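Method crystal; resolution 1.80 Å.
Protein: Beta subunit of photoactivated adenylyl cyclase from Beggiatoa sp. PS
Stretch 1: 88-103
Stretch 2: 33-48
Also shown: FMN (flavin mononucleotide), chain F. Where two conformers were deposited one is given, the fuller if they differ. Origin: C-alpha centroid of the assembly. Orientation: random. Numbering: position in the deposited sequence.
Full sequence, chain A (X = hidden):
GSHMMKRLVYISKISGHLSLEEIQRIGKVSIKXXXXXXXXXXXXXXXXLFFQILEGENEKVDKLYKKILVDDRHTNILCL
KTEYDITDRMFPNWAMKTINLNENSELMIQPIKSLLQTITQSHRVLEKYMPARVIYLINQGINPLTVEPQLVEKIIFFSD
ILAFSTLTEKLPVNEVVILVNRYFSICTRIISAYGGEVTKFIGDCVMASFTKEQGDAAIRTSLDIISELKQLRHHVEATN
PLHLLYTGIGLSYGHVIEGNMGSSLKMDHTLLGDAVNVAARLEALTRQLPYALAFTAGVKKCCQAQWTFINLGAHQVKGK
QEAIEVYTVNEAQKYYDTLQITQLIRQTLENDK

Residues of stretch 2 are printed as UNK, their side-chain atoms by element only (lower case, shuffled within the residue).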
ATOM      1  N   ASP A  88     -32.928   7.225  13.612  1.00 53.86           N
ATOM      2  CA  ASP A  88     -33.951   6.281  13.193  1.00 59.13           C
ATOM      3  C   ASP A  88     -33.327   4.934  12.867  1.00 53.10           C
ATOM      4  O   ASP A  88     -32.262   4.863  12.243  1.00 47.50           O
ATOM      5  CB  ASP A  88     -34.707   6.801  11.971  1.00 68.73           C
ATOM      6  CG  ASP A  88     -35.137   8.249  12.121  1.00 77.22           C
ATOM      7  OD1 ASP A  88     -35.790   8.582  13.135  1.00 78.86           O
ATOM      8  OD2 ASP A  88     -34.810   9.059  11.227  1.00 78.10           O
ATOM      9  N   ARG A  89     -33.997   3.869  13.296  1.00 51.83           N
ATOM     10  CA  ARG A  89     -33.632   2.531  12.857  1.00 44.31           C
ATOM     11  C   ARG A  89     -33.852   2.398  11.358  1.00 41.32           C
ATOM     12  O   ARG A  89     -34.825   2.920  10.808  1.00 42.71           O
ATOM     13  CB  ARG A  89     -34.460   1.479  13.592  1.00 45.74           C
ATOM     14  CG  ARG A  89     -34.064   1.267  15.038  1.00 50.22           C
ATOM     15  CD  ARG A  89     -34.970   0.239  15.694  1.00 50.53           C
ATOM     16  NE  ARG A  89     -34.706   0.120  17.124  1.00 51.31           N
ATOM     17  CZ  ARG A  89     -33.863  -0.756  17.657  1.00 49.34           C
ATOM     18  NH1 ARG A  89     -33.194  -1.596  16.878  1.00 43.98           N
ATOM     19  NH2 ARG A  89     -33.687  -0.790  18.971  1.00 51.05           N
ATOM     20  N   MET A  90     -32.938   1.689  10.699  1.00 36.91           N
ATOM     21  CA  MET A  90     -33.085   1.430   9.276  1.00 37.22           C
ATOM     22  C   MET A  90     -34.084   0.312   8.996  1.00 36.15           C
ATOM     23  O   MET A  90     -34.777   0.346   7.972  1.00 34.93           O
ATOM     24  CB  MET A  90     -31.720   1.080   8.679  1.00 40.61           C
ATOM     25  CG  MET A  90     -31.543   1.503   7.247  1.00 49.03           C
ATOM     26  SD  MET A  90     -29.859   1.212   6.672  1.00 55.36           S
ATOM     27  CE  MET A  90     -29.892   2.175   5.160  1.00 59.91           C
ATOM     28  N   PHE A  91     -34.179  -0.674   9.886  1.00 34.75           N
ATOM     29  CA  PHE A  91     -35.030  -1.847   9.692  1.00 36.14           C
ATOM     30  C   PHE A  91     -35.829  -2.102  10.963  1.00 36.53           C
ATOM     31  O   PHE A  91     -35.690  -3.146  11.608  1.00 35.52           O
ATOM     32  CB  PHE A  91     -34.185  -3.059   9.302  1.00 36.95           C
ATOM     33  CG  PHE A  91     -33.231  -2.773   8.189  1.00 37.03           C
ATOM     34  CD1 PHE A  91     -33.680  -2.701   6.882  1.00 38.10           C
ATOM     35  CD2 PHE A  91     -31.893  -2.544   8.447  1.00 37.43           C
ATOM     36  CE1 PHE A  91     -32.808  -2.428   5.850  1.00 34.25           C
ATOM     37  CE2 PHE A  91     -31.014  -2.267   7.416  1.00 38.49           C
ATOM     38  CZ  PHE A  91     -31.477  -2.209   6.113  1.00 38.26           C
ATOM     39  N   PRO A  92     -36.713  -1.172  11.328  1.00 36.91           N
ATOM     40  CA  PRO A  92     -37.381  -1.258  12.636  1.00 40.23           C
ATOM     41  C   PRO A  92     -38.231  -2.503  12.823  1.00 44.96           C
ATOM     42  O   PRO A  92     -38.523  -2.863  13.969  1.00 41.59           O
ATOM     43  CB  PRO A  92     -38.248   0.009  12.667  1.00 47.24           C
ATOM     44  CG  PRO A  92     -38.511   0.310  11.228  1.00 39.66           C
ATOM     45  CD  PRO A  92     -37.254  -0.084  10.498  1.00 37.18           C
ATOM     46  N   ASN A  93     -38.638  -3.169  11.744  1.00 40.73           N
ATOM     47  CA  ASN A  93     -39.555  -4.297  11.832  1.00 43.83           C
ATOM     48  C   ASN A  93     -38.860  -5.648  11.731  1.00 39.04           C
ATOM     49  O   ASN A  93     -39.535  -6.679  11.791  1.00 42.29           O
ATOM     50  CB  ASN A  93     -40.625  -4.194  10.740  1.00 46.05           C
ATOM     51  CG  ASN A  93     -41.382  -2.882  10.786  1.00 47.04           C
ATOM     52  OD1 ASN A  93     -41.862  -2.462  11.838  1.00 54.02           O
ATOM     53  ND2 ASN A  93     -41.482  -2.221   9.640  1.00 49.80           N
ATOM     54  N   TRP A  94     -37.538  -5.673  11.578  1.00 37.36           N
ATOM     55  CA  TRP A  94     -36.794  -6.914  11.375  1.00 36.53           C
ATOM     56  C   TRP A  94     -35.797  -7.092  12.512  1.00 37.80           C
ATOM     57  O   TRP A  94     -34.753  -6.438  12.524  1.00 35.65           O
ATOM     58  CB  TRP A  94     -36.070  -6.904  10.036  1.00 34.47           C
ATOM     59  CG  TRP A  94     -36.954  -6.786   8.834  1.00 34.41           C
ATOM     60  CD1 TRP A  94     -38.281  -7.088   8.751  1.00 39.33           C
ATOM     61  CD2 TRP A  94     -36.563  -6.333   7.533  1.00 32.99           C
ATOM     62  NE1 TRP A  94     -38.744  -6.848   7.474  1.00 36.65           N
ATOM     63  CE2 TRP A  94     -37.704  -6.384   6.708  1.00 34.87           C
ATOM     64  CE3 TRP A  94     -35.357  -5.883   6.987  1.00 31.27           C
ATOM     65  CZ2 TRP A  94     -37.674  -6.004   5.364  1.00 38.56           C
ATOM     66  CZ3 TRP A  94     -35.328  -5.509   5.649  1.00 38.00           C
ATOM     67  CH2 TRP A  94     -36.478  -5.573   4.856  1.00 38.74           C
ATOM     68  N   ALA A  95     -36.105  -7.979  13.460  1.00 38.52           N
ATOM     69  CA  ALA A  95     -35.115  -8.355  14.465  1.00 41.24           C
ATOM     70  C   ALA A  95     -33.834  -8.842  13.793  1.00 41.01           C
ATOM     71  O   ALA A  95     -32.723  -8.428  14.153  1.00 38.32           O
ATOM     72  CB  ALA A  95     -35.692  -9.430  15.386  1.00 44.27           C
ATOM     73  N   MET A  96     -33.980  -9.725  12.805  1.00 36.52           N
ATOM     74  CA  MET A  96     -32.885 -10.075  11.904  1.00 34.75           C
ATOM     75  C   MET A  96     -33.451 -10.724  10.648  1.00 35.33           C
ATOM     76  O   MET A  96     -33.850 -11.893  10.668  1.00 47.21           O
ATOM     77  CB  MET A  96     -31.881 -11.009  12.585  1.00 35.39           C
ATOM     78  CG  MET A  96     -30.679 -11.361  11.704  1.00 33.76           C
ATOM     79  SD  MET A  96     -29.993  -9.950  10.811  1.00 38.00           S
ATOM     80  CE  MET A  96     -29.597  -8.829  12.155  1.00 38.37           C
ATOM     81  N   LYS A  97     -33.508  -9.971   9.560  1.00 32.91           N
ATOM     82  CA  LYS A  97     -34.000 -10.486   8.291  1.00 32.71           C
ATOM     83  C   LYS A  97     -32.832 -11.082   7.518  1.00 31.59           C
ATOM     84  O   LYS A  97     -31.838 -10.396   7.271  1.00 32.69           O
ATOM     85  CB  LYS A  97     -34.672  -9.378   7.482  1.00 43.43           C
ATOM     86  CG  LYS A  97     -34.897  -9.708   6.017  1.00 42.25           C
ATOM     87  CD  LYS A  97     -36.053 -10.650   5.838  1.00 46.08           C
ATOM     88  CE  LYS A  97     -37.366  -9.942   6.093  1.00 45.54           C
ATOM     89  NZ  LYS A  97     -38.515 -10.886   6.109  1.00 45.00           N
ATOM     90  N   THR A  98     -32.939 -12.357   7.155  1.00 34.72           N
ATOM     91  CA  THR A  98     -31.901 -13.033   6.384  1.00 37.87           C
ATOM     92  C   THR A  98     -32.312 -13.082   4.921  1.00 37.72           C
ATOM     93  O   THR A  98     -33.420 -13.519   4.598  1.00 37.38           O
ATOM     94  CB  THR A  98     -31.648 -14.450   6.903  1.00 43.89           C
ATOM     95  OG1 THR A  98     -31.162 -14.385   8.248  1.00 43.47           O
ATOM     96  CG2 THR A  98     -30.618 -15.168   6.021  1.00 41.67           C
ATOM     97  N   ILE A  99     -31.419 -12.643   4.043  1.00 35.88           N
ATOM     98  CA  ILE A  99     -31.679 -12.596   2.611  1.00 37.62           C
ATOM     99  C   ILE A  99     -30.599 -13.412   1.916  1.00 36.28           C
ATOM    100  O   ILE A  99     -29.413 -13.069   1.991  1.00 30.56           O
ATOM    101  CB  ILE A  99     -31.697 -11.152   2.089  1.00 37.53           C
ATOM    102  CG1 ILE A  99     -32.757 -10.332   2.830  1.00 39.23           C
ATOM    103  CG2 ILE A  99     -31.965 -11.137   0.596  1.00 43.27           C
ATOM    104  CD1 ILE A  99     -32.784  -8.875   2.438  1.00 45.07           C
ATOM    105  N   ASN A 100     -31.005 -14.491   1.248  1.00 37.94           N
ATOM    106  CA  ASN A 100     -30.087 -15.292   0.440  1.00 37.04           C
ATOM    107  C   ASN A 100     -30.068 -14.711  -0.966  1.00 35.41           C
ATOM    108  O   ASN A 100     -30.906 -15.055  -1.806  1.00 39.51           O
ATOM    109  CB  ASN A 100     -30.503 -16.758   0.419  1.00 42.50           C
ATOM    110  CG  ASN A 100     -29.541 -17.617  -0.374  1.00 44.21           C
ATOM    111  OD1 ASN A 100     -28.534 -17.125  -0.886  1.00 37.25           O
ATOM    112  ND2 ASN A 100     -29.829 -18.910  -0.459  1.00 50.34           N
ATOM    113  N   LEU A 101     -29.098 -13.835  -1.232  1.00 31.57           N
ATOM    114  CA  LEU A 101     -29.038 -13.185  -2.532  1.00 39.98           C
ATOM    115  C   LEU A 101     -28.683 -14.154  -3.655  1.00 41.81           C
ATOM    116  O   LEU A 101     -28.970 -13.854  -4.817  1.00 47.17           O
ATOM    117  CB  LEU A 101     -28.040 -12.026  -2.488  1.00 43.83           C
ATOM    118  CG  LEU A 101     -28.493 -10.773  -3.250  1.00 45.32           C
ATOM    119  CD1 LEU A 101     -29.834 -10.294  -2.732  1.00 47.32           C
ATOM    120  CD2 LEU A 101     -27.461  -9.656  -3.159  1.00 41.58           C
ATOM    121  N   ASN A 102     -28.083 -15.307  -3.339  1.00 38.46           N
ATOM    122  CA  ASN A 102     -27.811 -16.298  -4.378  1.00 48.17           C
ATOM    123  C   ASN A 102     -29.100 -16.794  -5.020  1.00 51.72           C
ATOM    124  O   ASN A 102     -29.155 -17.008  -6.235  1.00 57.63           O
ATOM    125  CB  ASN A 102     -27.030 -17.488  -3.812  1.00 47.78           C
ATOM    126  CG  ASN A 102     -25.757 -17.083  -3.104  1.00 49.10           C
ATOM    127  OD1 ASN A 102     -24.826 -16.546  -3.713  1.00 46.34           O
ATOM    128  ND2 ASN A 102     -25.696 -17.368  -1.808  1.00 48.81           N
ATOM    129  N   GLU A 103     -30.148 -16.991  -4.217  1.00 53.28           N
ATOM    130  CA  GLU A 103     -31.393 -17.564  -4.714  1.00 60.09           C
ATOM    131  C   GLU A 103     -32.270 -16.564  -5.453  1.00 58.72           C
ATOM    132  O   GLU A 103     -33.270 -16.972  -6.051  1.00 63.00           O
ATOM    133  CB  GLU A 103     -32.202 -18.181  -3.566  1.00 66.78           C
ATOM    134  CG  GLU A 103     -31.599 -19.449  -2.987  1.00 76.89           C
ATOM    135  CD  GLU A 103     -31.309 -20.507  -4.039  1.00 85.50           C
ATOM    136  OE1 GLU A 103     -32.140 -20.696  -4.954  1.00 86.94           O
ATOM    137  OE2 GLU A 103     -30.240 -21.150  -3.948  1.00 88.22           O
ATOM    138  N   UNK A  33     -32.596 -13.527  19.992  1.00 49.87           N
ATOM    139  CA  UNK A  33     -31.736 -12.681  20.811  1.00 55.26           C
ATOM    140  C   UNK A  33     -31.956 -11.203  20.505  1.00 55.45           C
ATOM    141  O   UNK A  33     -32.044 -10.382  21.425  1.00 57.52           O
ATOM    142  c   UNK A  33     -30.270 -13.056  20.598  1.00 49.31           C
ATOM    143  o   UNK A  33     -30.746 -15.090  21.772  1.00 55.85           O
ATOM    144  c   UNK A  33     -29.949 -14.461  21.076  1.00 53.44           C
ATOM    145  n   UNK A  33     -28.771 -14.959  20.707  1.00 53.46           N
ATOM    146  N   UNK A  34     -32.059 -10.848  19.220  1.00 51.02           N
ATOM    147  CA  UNK A  34     -32.188  -9.440  18.856  1.00 47.83           C
ATOM    148  C   UNK A  34     -33.510  -8.853  19.333  1.00 46.06           C
ATOM    149  O   UNK A  34     -33.567  -7.668  19.679  1.00 56.68           O
ATOM    150  n   UNK A  34     -30.365  -9.385  15.585  1.00 37.48           N
ATOM    151  o   UNK A  34     -29.788 -10.070  17.644  1.00 44.14           O
ATOM    152  c   UNK A  34     -30.625  -9.607  16.868  1.00 41.73           C
ATOM    153  c   UNK A  34     -32.029  -9.272  17.345  1.00 41.47           C
ATOM    154  N   UNK A  35     -34.575  -9.656  19.365  1.00 47.31           N
ATOM    155  CA  UNK A  35     -35.834  -9.182  19.938  1.00 55.76           C
ATOM    156  C   UNK A  35     -35.696  -8.918  21.432  1.00 58.33           C
ATOM    157  O   UNK A  35     -36.276  -7.962  21.959  1.00 60.83           O
ATOM    158  c   UNK A  35     -36.954 -10.191  19.677  1.00 56.07           C
ATOM    159  c   UNK A  35     -38.676 -11.088  18.058  1.00 67.20           C
ATOM    160  o   UNK A  35     -38.834 -12.028  18.835  1.00 65.53           O
ATOM    161  n   UNK A  35     -39.378 -10.959  16.935  1.00 72.23           N
ATOM    162  c   UNK A  35     -37.651 -10.009  18.340  1.00 59.58           C
ATOM    163  N   UNK A  36     -34.936  -9.762  22.134  1.00 58.87           N
ATOM    164  CA  UNK A  36     -34.677  -9.517  23.549  1.00 67.33           C
ATOM    165  C   UNK A  36     -33.857  -8.250  23.750  1.00 66.00           C
ATOM    166  O   UNK A  36     -34.153  -7.444  24.640  1.00 67.67           O
ATOM    167  c   UNK A  36     -33.422 -10.472  25.564  1.00 83.31           C
ATOM    168  c   UNK A  36     -33.962 -10.718  24.164  1.00 73.70           C
ATOM    169  c   UNK A  36     -32.679 -11.689  26.085  1.00 89.31           C
ATOM    170  n   UNK A  36     -31.690 -12.173  25.129  1.00 90.80           N
ATOM    171  c   UNK A  36     -30.457 -11.689  25.017  1.00 94.79           C
ATOM    172  n   UNK A  36     -29.625 -12.198  24.116  1.00 92.73           N
ATOM    173  n   UNK A  36     -30.055 -10.700  25.804  1.00 98.85           N
ATOM    174  N   UNK A  37     -32.829  -8.053  22.931  1.00 53.09           N
ATOM    175  CA  UNK A  37     -31.933  -6.912  23.058  1.00 62.52           C
ATOM    176  C   UNK A  37     -32.419  -5.686  22.297  1.00 55.51           C
ATOM    177  O   UNK A  37     -31.692  -4.689  22.240  1.00 53.94           O
ATOM    178  o   UNK A  37     -30.158  -8.279  24.704  1.00 60.64           O
ATOM    179  c   UNK A  37     -29.848  -8.278  23.495  1.00 60.12           C
ATOM    180  o   UNK A  37     -28.996  -9.051  23.008  1.00 61.25           O
ATOM    181  c   UNK A  37     -30.531  -7.289  22.576  1.00 56.81           C
ATOM    182  N   UNK A  38     -33.620  -5.739  21.720  1.00 53.59           N
ATOM    183  CA  UNK A  38     -34.149  -4.650  20.898  1.00 57.72           C
ATOM    184  C   UNK A  38     -33.187  -4.305  19.760  1.00 54.19           C
ATOM    185  O   UNK A  38     -32.964  -3.137  19.433  1.00 54.41           O
ATOM    186  n   UNK A  38     -35.413  -1.212  21.464  1.00 83.17           N
ATOM    187  c   UNK A  38     -34.458  -3.419  21.754  1.00 67.33           C
ATOM    188  c   UNK A  38     -35.470  -2.491  21.105  1.00 80.26           C
ATOM    189  o   UNK A  38     -36.293  -2.917  20.295  1.00 86.50           O
ATOM    190  N   UNK A  39     -32.599  -5.338  19.155  1.00 49.46           N
ATOM    191  CA  UNK A  39     -31.695  -5.180  18.019  1.00 43.55           C
ATOM    192  C   UNK A  39     -32.459  -5.499  16.745  1.00 40.35           C
ATOM    193  O   UNK A  39     -33.282  -6.424  16.712  1.00 41.21           O
ATOM    194  c   UNK A  39     -28.371  -6.470  19.589  1.00 55.20           C
ATOM    195  c   UNK A  39     -29.592  -6.059  16.887  1.00 38.02           C
ATOM    196  c   UNK A  39     -30.447  -6.078  18.162  1.00 43.26           C
ATOM    197  c   UNK A  39     -29.607  -5.633  19.359  1.00 52.83           C
ATOM    198  N   UNK A  40     -32.211  -4.717  15.701  1.00 40.53           N
ATOM    199  CA  UNK A  40     -32.763  -4.979  14.386  1.00 38.22           C
ATOM    200  C   UNK A  40     -31.633  -4.986  13.364  1.00 33.85           C
ATOM    201  O   UNK A  40     -30.528  -4.502  13.624  1.00 33.58           O
ATOM    202  c   UNK A  40     -33.826  -3.942  14.007  1.00 38.33           C
ATOM    203  o   UNK A  40     -33.290  -2.622  14.143  1.00 40.65           O
ATOM    204  c   UNK A  40     -35.068  -4.088  14.896  1.00 39.02           C
ATOM    205  N   UNK A  41     -31.907  -5.557  12.203  1.00 32.63           N
ATOM    206  CA  UNK A  41     -30.921  -5.556  11.142  1.00 30.62           C
ATOM    207  C   UNK A  41     -31.242  -6.557  10.058  1.00 29.95           C
ATOM    208  O   UNK A  41     -32.329  -7.134  10.000  1.00 30.95           O
ATOM    209  N   UNK A  42     -30.265  -6.726   9.164  1.00 31.27           N
ATOM    210  CA  UNK A  42     -30.384  -7.610   8.016  0.50 29.48           C
ATOM    211  C   UNK A  42     -29.093  -8.386   7.856  1.00 27.62           C
ATOM    212  O   UNK A  42     -28.002  -7.880   8.145  1.00 26.42           O
ATOM    213  c   UNK A  42     -30.702  -6.849   6.704  0.50 29.44           C
ATOM    214  c   UNK A  42     -32.056  -6.211   6.779  0.50 33.60           C
ATOM    215  c   UNK A  42     -29.646  -5.799   6.418  0.50 25.68           C
ATOM    216  N   UNK A  43     -29.215  -9.623   7.394  1.00 27.64           N
ATOM    217  CA  UNK A  43     -28.073 -10.477   7.090  1.00 27.28           C
ATOM    218  C   UNK A  43     -28.227 -10.959   5.657  1.00 26.96           C
ATOM    219  O   UNK A  43     -29.189 -11.664   5.341  1.00 28.67           O
ATOM    220  c   UNK A  43     -26.897 -12.698   7.778  1.00 41.71           C
ATOM    221  c   UNK A  43     -25.515 -12.062   7.912  1.00 27.81           C
ATOM    222  c   UNK A  43     -27.986 -11.661   8.057  1.00 28.87           C
ATOM    223  c   UNK A  43     -27.056 -13.895   8.717  1.00 45.27           C
ATOM    224  N   UNK A  44     -27.306 -10.557   4.790  1.00 28.02           N
ATOM    225  CA  UNK A  44     -27.287 -10.983   3.400  1.00 28.15           C
ATOM    226  C   UNK A  44     -26.081 -11.883   3.163  1.00 31.37           C
ATOM    227  O   UNK A  44     -25.010 -11.674   3.736  1.00 27.05           O
ATOM    228  c   UNK A  44     -27.213  -9.786   2.443  1.00 30.13           C
ATOM    229  c   UNK A  44     -28.500  -9.113   1.965  1.00 36.72           C
ATOM    230  c   UNK A  44     -29.114  -8.327   3.083  1.00 44.71           C
ATOM    231  c   UNK A  44     -28.209  -8.205   0.783  1.00 37.15           C
ATOM    232  N   UNK A  45     -26.253 -12.892   2.315  1.00 29.78           N
ATOM    233  CA  UNK A  45     -25.085 -13.652   1.897  1.00 31.97           C
ATOM    234  C   UNK A  45     -25.102 -13.860   0.392  1.00 33.53           C
ATOM    235  O   UNK A  45     -26.161 -13.976  -0.232  1.00 33.13           O
ATOM    236  c   UNK A  45     -27.222 -15.721   3.391  1.00 37.51           C
ATOM    237  c   UNK A  45     -26.034 -17.093   1.847  1.00 46.58           C
ATOM    238  c   UNK A  45     -28.274 -16.608   3.379  1.00 39.46           C
ATOM    239  c   UNK A  45     -27.083 -17.989   1.828  1.00 46.72           C
ATOM    240  c   UNK A  45     -24.930 -14.985   2.650  1.00 34.23           C
ATOM    241  o   UNK A  45     -29.247 -18.633   2.587  1.00 53.85           O
ATOM    242  c   UNK A  45     -28.199 -17.742   2.601  1.00 48.43           C
ATOM    243  c   UNK A  45     -26.092 -15.938   2.611  1.00 40.31           C
ATOM    244  N   UNK A  46     -23.900 -13.875  -0.180  1.00 32.10           N
ATOM    245  CA  UNK A  46     -23.728 -13.890  -1.628  1.00 32.70           C
ATOM    246  C   UNK A  46     -22.341 -14.432  -1.921  1.00 34.49           C
ATOM    247  O   UNK A  46     -21.350 -13.805  -1.536  1.00 38.34           O
ATOM    248  c   UNK A  46     -23.894 -12.481  -2.214  1.00 34.80           C
ATOM    249  c   UNK A  46     -23.836 -12.357  -3.740  1.00 36.80           C
ATOM    250  c   UNK A  46     -24.968 -13.145  -4.389  1.00 37.92           C
ATOM    251  c   UNK A  46     -23.890 -10.902  -4.153  1.00 38.78           C
ATOM    252  N   UNK A  47     -22.274 -15.591  -2.574  1.00 40.73           N
ATOM    253  CA  UNK A  47     -21.015 -16.156  -3.065  1.00 41.78           C
ATOM    254  C   UNK A  47     -19.956 -16.196  -1.962  1.00 39.38           C
ATOM    255  O   UNK A  47     -18.884 -15.593  -2.062  1.00 43.72           O
ATOM    256  n   UNK A  47     -23.155 -16.863  -6.064  1.00 69.42           N
ATOM    257  c   UNK A  47     -21.540 -15.204  -5.377  1.00 52.31           C
ATOM    258  o   UNK A  47     -20.982 -17.209  -6.538  1.00 70.39           O
ATOM    259  c   UNK A  47     -20.510 -15.367  -4.276  1.00 47.89           C
ATOM    260  c   UNK A  47     -21.872 -16.512  -6.048  1.00 63.90           C
ATOM    261  N   UNK A  48     -20.286 -16.910  -0.891  1.00 38.89           N
ATOM    262  CA  UNK A  48     -19.335 -17.125   0.178  1.00 38.20           C
ATOM    263  C   UNK A  48     -19.023 -15.914   1.022  1.00 37.49           C
ATOM    264  O   UNK A  48     -18.036 -15.929   1.762  1.00 37.31           O
TER
HETATM  265  N1  FMN F 404     -26.431 -13.864  16.989  1.00 44.27           N
HETATM  266  C2  FMN F 404     -27.359 -12.943  17.436  1.00 43.59           C
HETATM  267  O2  FMN F 404     -27.833 -13.046  18.562  1.00 46.12           O
HETATM  268  N3  FMN F 404     -27.749 -11.894  16.629  1.00 42.57           N
HETATM  269  C4  FMN F 404     -27.213 -11.767  15.364  1.00 39.50           C
HETATM  270  O4  FMN F 404     -27.559 -10.837  14.637  1.00 38.65           O
HETATM  271  C4A FMN F 404     -26.284 -12.689  14.910  1.00 39.49           C
HETATM  272  N5  FMN F 404     -25.764 -12.548  13.647  1.00 35.78           N
HETATM  273  C5A FMN F 404     -24.843 -13.452  13.185  1.00 39.03           C
HETATM  274  C6  FMN F 404     -24.327 -13.295  11.910  1.00 38.31           C
HETATM  275  C7  FMN F 404     -23.395 -14.201  11.428  1.00 39.50           C
HETATM  276  C7M FMN F 404     -22.853 -14.011  10.044  1.00 41.51           C
HETATM  277  C8  FMN F 404     -22.984 -15.267  12.226  1.00 42.31           C
HETATM  278  C8M FMN F 404     -21.978 -16.253  11.718  1.00 40.06           C
HETATM  279  C9  FMN F 404     -23.504 -15.422  13.509  1.00 43.19           C
HETATM  280  C9A FMN F 404     -24.435 -14.511  13.992  1.00 43.17           C
HETATM  281  N10 FMN F 404     -24.953 -14.657  15.263  1.00 45.32           N
HETATM  282  C10 FMN F 404     -25.886 -13.746  15.725  1.00 43.26           C
HETATM  283  C1' FMN F 404     -24.512 -15.824  16.105  1.00 47.91           C
HETATM  284  C2' FMN F 404     -23.700 -15.442  17.336  1.00 48.57           C
HETATM  285  O2' FMN F 404     -22.336 -15.384  16.991  1.00 47.34           O
HETATM  286  C3' FMN F 404     -23.908 -16.507  18.405  1.00 53.09           C
HETATM  287  O3' FMN F 404     -23.735 -17.782  17.820  1.00 49.53           O
HETATM  288  C4' FMN F 404     -25.314 -16.406  18.988  1.00 60.02           C
HETATM  289  O4' FMN F 404     -25.504 -15.124  19.540  1.00 54.13           O
HETATM  290  C5' FMN F 404     -25.545 -17.453  20.071  1.00 72.30           C
HETATM  291  O5' FMN F 404     -24.609 -17.249  21.105  1.00 79.58           O
HETATM  292  P   FMN F 404     -24.748 -18.028  22.504  1.00 84.82           P
HETATM  293  O1P FMN F 404     -25.790 -17.316  23.334  1.00 84.21           O
HETATM  294  O2P FMN F 404     -25.185 -19.453  22.244  1.00 86.50           O
HETATM  295  O3P FMN F 404     -23.414 -18.013  23.215  1.00 86.10           O

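Position 33, on a helix, carries two carbons, the second bearing one oxygen and one nitrogen; it lies beyond reach of stretch 1, and its nitrogen stands 3.0 Å from FMN O2. This is Asn33, its ND2 donating to the flavin. Position 34 has the same atoms and faces both partners. As Asn34, it accepts from FMN N3 through OD1 (2.9 Å), while ND2 donates to FMN O4 (3.3 Å) and Ala95 O (2.9 Å), so one amide ties flavin to stretch 1.

Position 35, three carbons ending in oxygen and nitrogen, packs on Ala95 CB: Gln35. Position 36, three carbons, a nitrogen and a carbon with two more nitrogens, is Arg36; position 37, two carbons and two oxygens, is Asp37. Neither reaches stretch 1; they pair in a salt bridge, Arg36 NH1 to Asp37 OD1 at 2.7 Å.

Position 38 has two carbons, then one oxygen and one nitrogen: Asn38. Its backbone O receives a very short hydrogen bond from Arg89 NH2 (2.5 Å). Position 39, four carbons forked at the first with one arm two carbons long, is Ile39, pointing away. Position 40, one carbon bearing an oxygen and a carbon, is Thr40; Arg89 NH1 donates to its OG1 (2.9 Å).

Position 41 has no side-chain atoms. A CB here would lie 3.0 Å from Met96 CE and jam against the preceding carbonyl, fitting Gly41. Position 42, one carbon carrying two, sits over the face of Phe91 and at the edge of Trp94: Val42, with CG1 3.3 Å from Trp94 CE3.

Positions 43 and 44 each show four carbons forked at the second. The first packs against Met96 SD, the second against Ile99 and Leu101; they are Leu43 and Leu44. Position 45, one carbon and a six-carbon ring bearing oxygen, is Tyr45, with Asn100 CA over its ring face, 4.0 Å from the centroid. Position 46 again has four carbons forked at the second, touching Leu101 CB: Leu46. Position 47, three carbons ending in oxygen and nitrogen, is Gln47, whose backbone N donates to Asn102 OD1 (3.0 Å). Position 48, without side-chain atoms and at positive phi, is Gly48.

The contact is a parallel strand pairing. Lys97 N to Gly41 O (3.1 Å), Leu43 N to Lys97 O (2.7 Å), Ile99 N to Leu43 O (2.8 Å) and Tyr45 N to Ile99 O (3.2 Å) form its ladder. Val42 and Leu44 share one face with Lys97 and Ile99; Leu43 and Tyr45 share the other with Thr98 and Asn100. Arg89 and Asn102 fasten the two ends.

Stretch 2, residues 33-48: NNQRDNITGVLLYLQG
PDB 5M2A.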